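O-methyltransferase (Coxiella burnetii, PDB 3TR6) probably transfers a methyl group from S-adenosylmethionine to a hydroxyl oxygen of a substrate, as an enzyme of the metal-containing class I O-methyltransferase family. Local coordinates at residues A171-D183 against S188-K200. Numbering follows the deposited sequence.
Sequences AVDNVLRRGQVAD and SENNQLIRLFNQK. With NI (nickel (II) ion), chain B.
With CG turned anti to its carbonyl carbon (chi1 -71°), N198 reaches off helix 189-203 to the backbone of V175, while R195, bent at chi3 (49°), brings its guanidinium round to V181. N198 ND2 donates to V175 O at 3.0 Å, in the carbonyl plane and on a lone pair, and the acceptor lies close to the plane of the amide; Y18 of the second subunit is a further hydrogen-bond partner of ND2. R195 NH1 meets V181 O at 2.8 Å almost head-on, with the oxygen in the guanidinium plane, and the aliphatic part of R195 packs on the valine, CG lying 3.4 Å from V181 CG2. One turn earlier, N191 ND2 makes a weak bond of 3.3 Å to Q180 O. N198 and R195, with weaker help from N191, thus fasten three carbonyls of segment 171-183 to one helix. R177 bends back over the start of the helix, one guanidinium face lying on the backbone of N190 and N191, and its CD packs 3.9 Å from I194 CG1. V181 CG2 also touches I194 CG2, and V172 CG1 lies 4.2 Å from F197 CE2, whose ring stacks edge-to-face with Y157 of helix 153-163. At the far end, nickel is bound by D173 OD2 at 2.5 Å and by D147, and N174 completes the site; its amide is modelled with ND2 toward the metal, a doubtful orientation, since oxygen is the expected ligand. The loop after strand 168-173 therefore leaves the metal site and folds onto the next helix, in keeping with the Rossmann-like fold of metal-containing O-methyltransferases, where metal and cofactor lie at the C-terminal ends of the parallel strands.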
loop_
_atom_site.group_PDB
_atom_site.type_symbol
_atom_site.label_atom_id
_atom_site.label_comp_id
_atom_site.label_asym_id
_atom_site.label_seq_id
_atom_site.Cartn_x
_atom_site.Cartn_y
_atom_site.Cartn_z
ATOM N N ALA A 171 -2.116 -10.589 -2.662
ATOM C CA ALA A 171 -3.015 -9.465 -2.890
ATOM C C ALA A 171 -4.374 -9.986 -3.354
ATOM O O ALA A 171 -4.456 -10.743 -4.317
ATOM C CB ALA A 171 -2.429 -8.509 -3.907
ATOM N N VAL A 172 -5.435 -9.591 -2.658
ATOM C CA VAL A 172 -6.780 -10.048 -2.994
ATOM C C VAL A 172 -7.682 -8.871 -3.344
ATOM O O VAL A 172 -7.829 -7.939 -2.557
ATOM C CB VAL A 172 -7.410 -10.847 -1.836
ATOM C CG1 VAL A 172 -8.791 -11.364 -2.226
ATOM C CG2 VAL A 172 -6.499 -11.998 -1.429
ATOM N N ASP A 173 -8.288 -8.921 -4.525
ATOM C CA ASP A 173 -9.181 -7.858 -4.971
ATOM C C ASP A 173 -10.631 -8.155 -4.586
ATOM O O ASP A 173 -10.973 -9.287 -4.243
ATOM C CB ASP A 173 -9.064 -7.670 -6.484
ATOM C CG ASP A 173 -9.792 -6.434 -6.981
ATOM O OD1 ASP A 173 -10.193 -5.593 -6.147
ATOM O OD2 ASP A 173 -9.949 -6.297 -8.212
ATOM N N ASN A 174 -11.470 -7.123 -4.626
ATOM C CA ASN A 174 -12.916 -7.265 -4.444
ATOM C C ASN A 174 -13.351 -7.738 -3.059
ATOM O O ASN A 174 -14.374 -8.406 -2.924
ATOM C CB ASN A 174 -13.524 -8.180 -5.521
ATOM C CG ASN A 174 -13.210 -7.712 -6.932
ATOM O OD1 ASN A 174 -13.769 -6.722 -7.419
ATOM N ND2 ASN A 174 -12.313 -8.428 -7.601
ATOM N N VAL A 175 -12.587 -7.380 -2.032
ATOM C CA VAL A 175 -12.933 -7.765 -0.665
ATOM C C VAL A 175 -14.030 -6.883 -0.067
ATOM O O VAL A 175 -14.583 -7.203 0.982
ATOM C CB VAL A 175 -11.699 -7.752 0.266
ATOM C CG1 VAL A 175 -10.791 -8.933 -0.036
ATOM C CG2 VAL A 175 -10.947 -6.432 0.144
ATOM N N LEU A 176 -14.349 -5.776 -0.735
ATOM C CA LEU A 176 -15.375 -4.862 -0.236
ATOM C C LEU A 176 -16.717 -5.048 -0.939
ATOM O O LEU A 176 -17.760 -4.655 -0.414
ATOM C CB LEU A 176 -14.916 -3.402 -0.330
ATOM C CG LEU A 176 -13.761 -3.015 0.595
ATOM C CD1 LEU A 176 -13.419 -1.534 0.470
ATOM C CD2 LEU A 176 -14.083 -3.375 2.040
ATOM N N ARG A 177 -16.684 -5.652 -2.125
ATOM C CA ARG A 177 -17.895 -5.912 -2.908
ATOM C C ARG A 177 -18.788 -4.680 -3.069
ATOM O O ARG A 177 -19.987 -4.731 -2.794
ATOM C CB ARG A 177 -18.688 -7.081 -2.315
ATOM C CG ARG A 177 -17.999 -8.429 -2.461
ATOM C CD ARG A 177 -18.915 -9.576 -2.053
ATOM N NE ARG A 177 -20.107 -9.654 -2.894
ATOM C CZ ARG A 177 -20.190 -10.376 -4.007
ATOM N NH1 ARG A 177 -19.147 -11.087 -4.419
ATOM N NH2 ARG A 177 -21.317 -10.387 -4.709
ATOM N N ARG A 178 -18.193 -3.581 -3.519
ATOM C CA ARG A 178 -18.914 -2.328 -3.735
ATOM C C ARG A 178 -19.751 -1.895 -2.527
ATOM O O ARG A 178 -20.688 -1.108 -2.658
ATOM C CB ARG A 178 -19.788 -2.409 -4.994
ATOM C CG ARG A 178 -19.041 -2.859 -6.240
ATOM C CD ARG A 178 -19.790 -2.512 -7.522
ATOM N NE ARG A 178 -19.428 -1.190 -8.034
ATOM C CZ ARG A 178 -20.241 -0.136 -8.049
ATOM N NH1 ARG A 178 -21.481 -0.242 -7.587
ATOM N NH2 ARG A 178 -19.815 1.024 -8.534
ATOM N N GLY A 179 -19.407 -2.412 -1.351
ATOM C CA GLY A 179 -20.076 -2.019 -0.125
ATOM C C GLY A 179 -20.991 -3.081 0.456
ATOM O O GLY A 179 -21.285 -3.060 1.652
ATOM N N GLN A 180 -21.437 -4.010 -0.387
ATOM C CA GLN A 180 -22.376 -5.052 0.027
ATOM C C GLN A 180 -21.888 -5.824 1.242
ATOM O O GLN A 180 -22.682 -6.389 1.996
ATOM C CB GLN A 180 -22.605 -6.048 -1.108
ATOM C CG GLN A 180 -23.355 -5.505 -2.301
ATOM C CD GLN A 180 -23.623 -6.584 -3.332
ATOM O OE1 GLN A 180 -24.191 -7.633 -3.016
ATOM N NE2 GLN A 180 -23.200 -6.340 -4.568
ATOM N N VAL A 181 -20.575 -5.857 1.416
ATOM C CA VAL A 181 -19.954 -6.702 2.423
ATOM C C VAL A 181 -20.248 -6.196 3.837
ATOM O O VAL A 181 -20.211 -6.957 4.801
ATOM C CB VAL A 181 -18.430 -6.821 2.168
ATOM C CG1 VAL A 181 -17.711 -5.552 2.601
ATOM C CG2 VAL A 181 -17.857 -8.040 2.863
ATOM N N ALA A 182 -20.560 -4.909 3.947
ATOM C CA ALA A 182 -20.871 -4.301 5.235
ATOM C C ALA A 182 -22.334 -4.520 5.611
ATOM O O ALA A 182 -22.729 -4.301 6.757
ATOM C CB ALA A 182 -20.543 -2.819 5.220
ATOM N N ASP A 183 -23.132 -4.947 4.637
ATOM C CA ASP A 183 -24.542 -5.245 4.867
ATOM C C ASP A 183 -24.719 -6.706 5.265
ATOM O O ASP A 183 -24.861 -7.581 4.410
ATOM C CB ASP A 183 -25.363 -4.934 3.615
ATOM C CG ASP A 183 -26.841 -5.200 3.808
ATOM O OD1 ASP A 183 -27.302 -5.217 4.971
ATOM O OD2 ASP A 183 -27.544 -5.387 2.794
ATOM N N SER A 188 -26.511 -12.810 -0.123
ATOM C CA SER A 188 -26.218 -13.527 -1.359
ATOM C C SER A 188 -25.049 -14.484 -1.121
ATOM O O SER A 188 -24.161 -14.198 -0.317
ATOM C CB SER A 188 -25.921 -12.563 -2.512
ATOM O OG SER A 188 -24.849 -11.694 -2.204
ATOM N N GLU A 189 -25.063 -15.625 -1.804
ATOM C CA GLU A 189 -24.048 -16.658 -1.606
ATOM C C GLU A 189 -22.631 -16.091 -1.559
ATOM O O GLU A 189 -21.882 -16.337 -0.610
ATOM C CB GLU A 189 -24.155 -17.731 -2.696
ATOM C CG GLU A 189 -22.915 -18.605 -2.863
ATOM C CD GLU A 189 -22.673 -19.536 -1.683
ATOM O OE1 GLU A 189 -23.292 -19.333 -0.616
ATOM O OE2 GLU A 189 -21.860 -20.476 -1.828
ATOM N N ASN A 190 -22.271 -15.328 -2.586
ATOM C CA ASN A 190 -20.923 -14.783 -2.694
ATOM C C ASN A 190 -20.588 -13.756 -1.617
ATOM O O ASN A 190 -19.439 -13.643 -1.189
ATOM C CB ASN A 190 -20.686 -14.197 -4.087
ATOM C CG ASN A 190 -19.801 -15.081 -4.946
ATOM O OD1 ASN A 190 -19.466 -16.202 -4.562
ATOM N ND2 ASN A 190 -19.419 -14.580 -6.115
ATOM N N ASN A 191 -21.591 -13.009 -1.175
ATOM C CA ASN A 191 -21.366 -12.004 -0.146
ATOM C C ASN A 191 -21.020 -12.641 1.196
ATOM O O ASN A 191 -20.154 -12.151 1.917
ATOM C CB ASN A 191 -22.576 -11.083 -0.009
ATOM C CG ASN A 191 -22.245 -9.800 0.716
ATOM O OD1 ASN A 191 -21.596 -8.914 0.160
ATOM N ND2 ASN A 191 -22.691 -9.689 1.962
ATOM N N GLN A 192 -21.691 -13.739 1.523
ATOM C CA GLN A 192 -21.409 -14.455 2.761
ATOM C C GLN A 192 -20.030 -15.119 2.734
ATOM O O GLN A 192 -19.371 -15.236 3.766
ATOM C CB GLN A 192 -22.503 -15.486 3.048
ATOM C CG GLN A 192 -23.788 -14.888 3.609
ATOM C CD GLN A 192 -23.614 -14.336 5.018
ATOM O OE1 GLN A 192 -23.669 -13.123 5.237
ATOM N NE2 GLN A 192 -23.412 -15.229 5.981
ATOM N N LEU A 193 -19.598 -15.546 1.551
ATOM C CA LEU A 193 -18.275 -16.146 1.394
ATOM C C LEU A 193 -17.159 -15.140 1.658
ATOM O O LEU A 193 -16.152 -15.474 2.286
ATOM C CB LEU A 193 -18.102 -16.749 -0.003
ATOM C CG LEU A 193 -18.598 -18.179 -0.198
ATOM C CD1 LEU A 193 -18.084 -18.728 -1.514
ATOM C CD2 LEU A 193 -18.155 -19.062 0.958
ATOM N N ILE A 194 -17.340 -13.917 1.171
ATOM C CA ILE A 194 -16.332 -12.874 1.320
ATOM C C ILE A 194 -16.321 -12.304 2.734
ATOM O O ILE A 194 -15.266 -11.950 3.260
ATOM C CB ILE A 194 -16.523 -11.745 0.290
ATOM C CG1 ILE A 194 -16.304 -12.287 -1.122
ATOM C CG2 ILE A 194 -15.564 -10.599 0.566
ATOM C CD1 ILE A 194 -15.042 -13.120 -1.259
ATOM N N ARG A 195 -17.494 -12.218 3.351
ATOM C CA ARG A 195 -17.574 -11.793 4.742
ATOM C C ARG A 195 -16.873 -12.817 5.626
ATOM O O ARG A 195 -16.128 -12.464 6.540
ATOM C CB ARG A 195 -19.030 -11.602 5.179
ATOM C CG ARG A 195 -19.647 -10.294 4.706
ATOM C CD ARG A 195 -21.082 -10.142 5.183
ATOM N NE ARG A 195 -21.209 -10.420 6.610
ATOM C CZ ARG A 195 -21.034 -9.517 7.570
ATOM N NH1 ARG A 195 -20.727 -8.263 7.261
ATOM N NH2 ARG A 195 -21.169 -9.868 8.843
ATOM N N LEU A 196 -17.106 -14.091 5.335
ATOM C CA LEU A 196 -16.464 -15.169 6.068
ATOM C C LEU A 196 -14.955 -15.141 5.838
ATOM O O LEU A 196 -14.175 -15.396 6.755
ATOM C CB LEU A 196 -17.039 -16.519 5.635
ATOM C CG LEU A 196 -16.670 -17.728 6.497
ATOM C CD1 LEU A 196 -17.201 -17.553 7.914
ATOM C CD2 LEU A 196 -17.199 -19.010 5.876
ATOM N N PHE A 197 -14.556 -14.824 4.608
ATOM C CA PHE A 197 -13.145 -14.801 4.227
ATOM C C PHE A 197 -12.376 -13.656 4.880
ATOM O O PHE A 197 -11.257 -13.845 5.362
ATOM C CB PHE A 197 -13.001 -14.721 2.702
ATOM C CG PHE A 197 -11.588 -14.505 2.235
ATOM C CD1 PHE A 197 -10.719 -15.575 2.078
ATOM C CD2 PHE A 197 -11.126 -13.228 1.953
ATOM C CE1 PHE A 197 -9.413 -15.374 1.649
ATOM C CE2 PHE A 197 -9.824 -13.021 1.524
ATOM C CZ PHE A 197 -8.968 -14.094 1.371
ATOM N N ASN A 198 -12.976 -12.469 4.885
ATOM C CA ASN A 198 -12.343 -11.298 5.477
ATOM C C ASN A 198 -12.039 -11.481 6.958
ATOM O O ASN A 198 -10.996 -11.046 7.439
ATOM C CB ASN A 198 -13.197 -10.047 5.260
ATOM C CG ASN A 198 -13.208 -9.589 3.815
ATOM O OD1 ASN A 198 -12.296 -9.891 3.048
ATOM N ND2 ASN A 198 -14.245 -8.849 3.438
ATOM N N GLN A 199 -12.954 -12.126 7.677
ATOM C CA GLN A 199 -12.746 -12.418 9.092
ATOM C C GLN A 199 -11.655 -13.464 9.276
ATOM O O GLN A 199 -10.855 -13.384 10.207
ATOM C CB GLN A 199 -14.043 -12.892 9.750
ATOM C CG GLN A 199 -15.093 -11.803 9.905
ATOM C CD GLN A 199 -14.690 -10.727 10.911
ATOM O OE1 GLN A 199 -13.751 -10.908 11.692
ATOM N NE2 GLN A 199 -15.404 -9.600 10.895
ATOM N N LYS A 200 -11.629 -14.444 8.381
ATOM C CA LYS A 200 -10.616 -15.491 8.412
ATOM C C LYS A 200 -9.208 -14.904 8.280
ATOM O O LYS A 200 -8.312 -15.242 9.058
ATOM C CB LYS A 200 -10.885 -16.517 7.308
ATOM C CG LYS A 200 -9.912 -17.681 7.270
ATOM C CD LYS A 200 -8.845 -17.477 6.208
ATOM C CE LYS A 200 -8.093 -18.770 5.934
ATOM N NZ LYS A 200 -9.002 -19.849 5.448
HETATM NI NI NI B . -11.413 -7.572 -9.796
#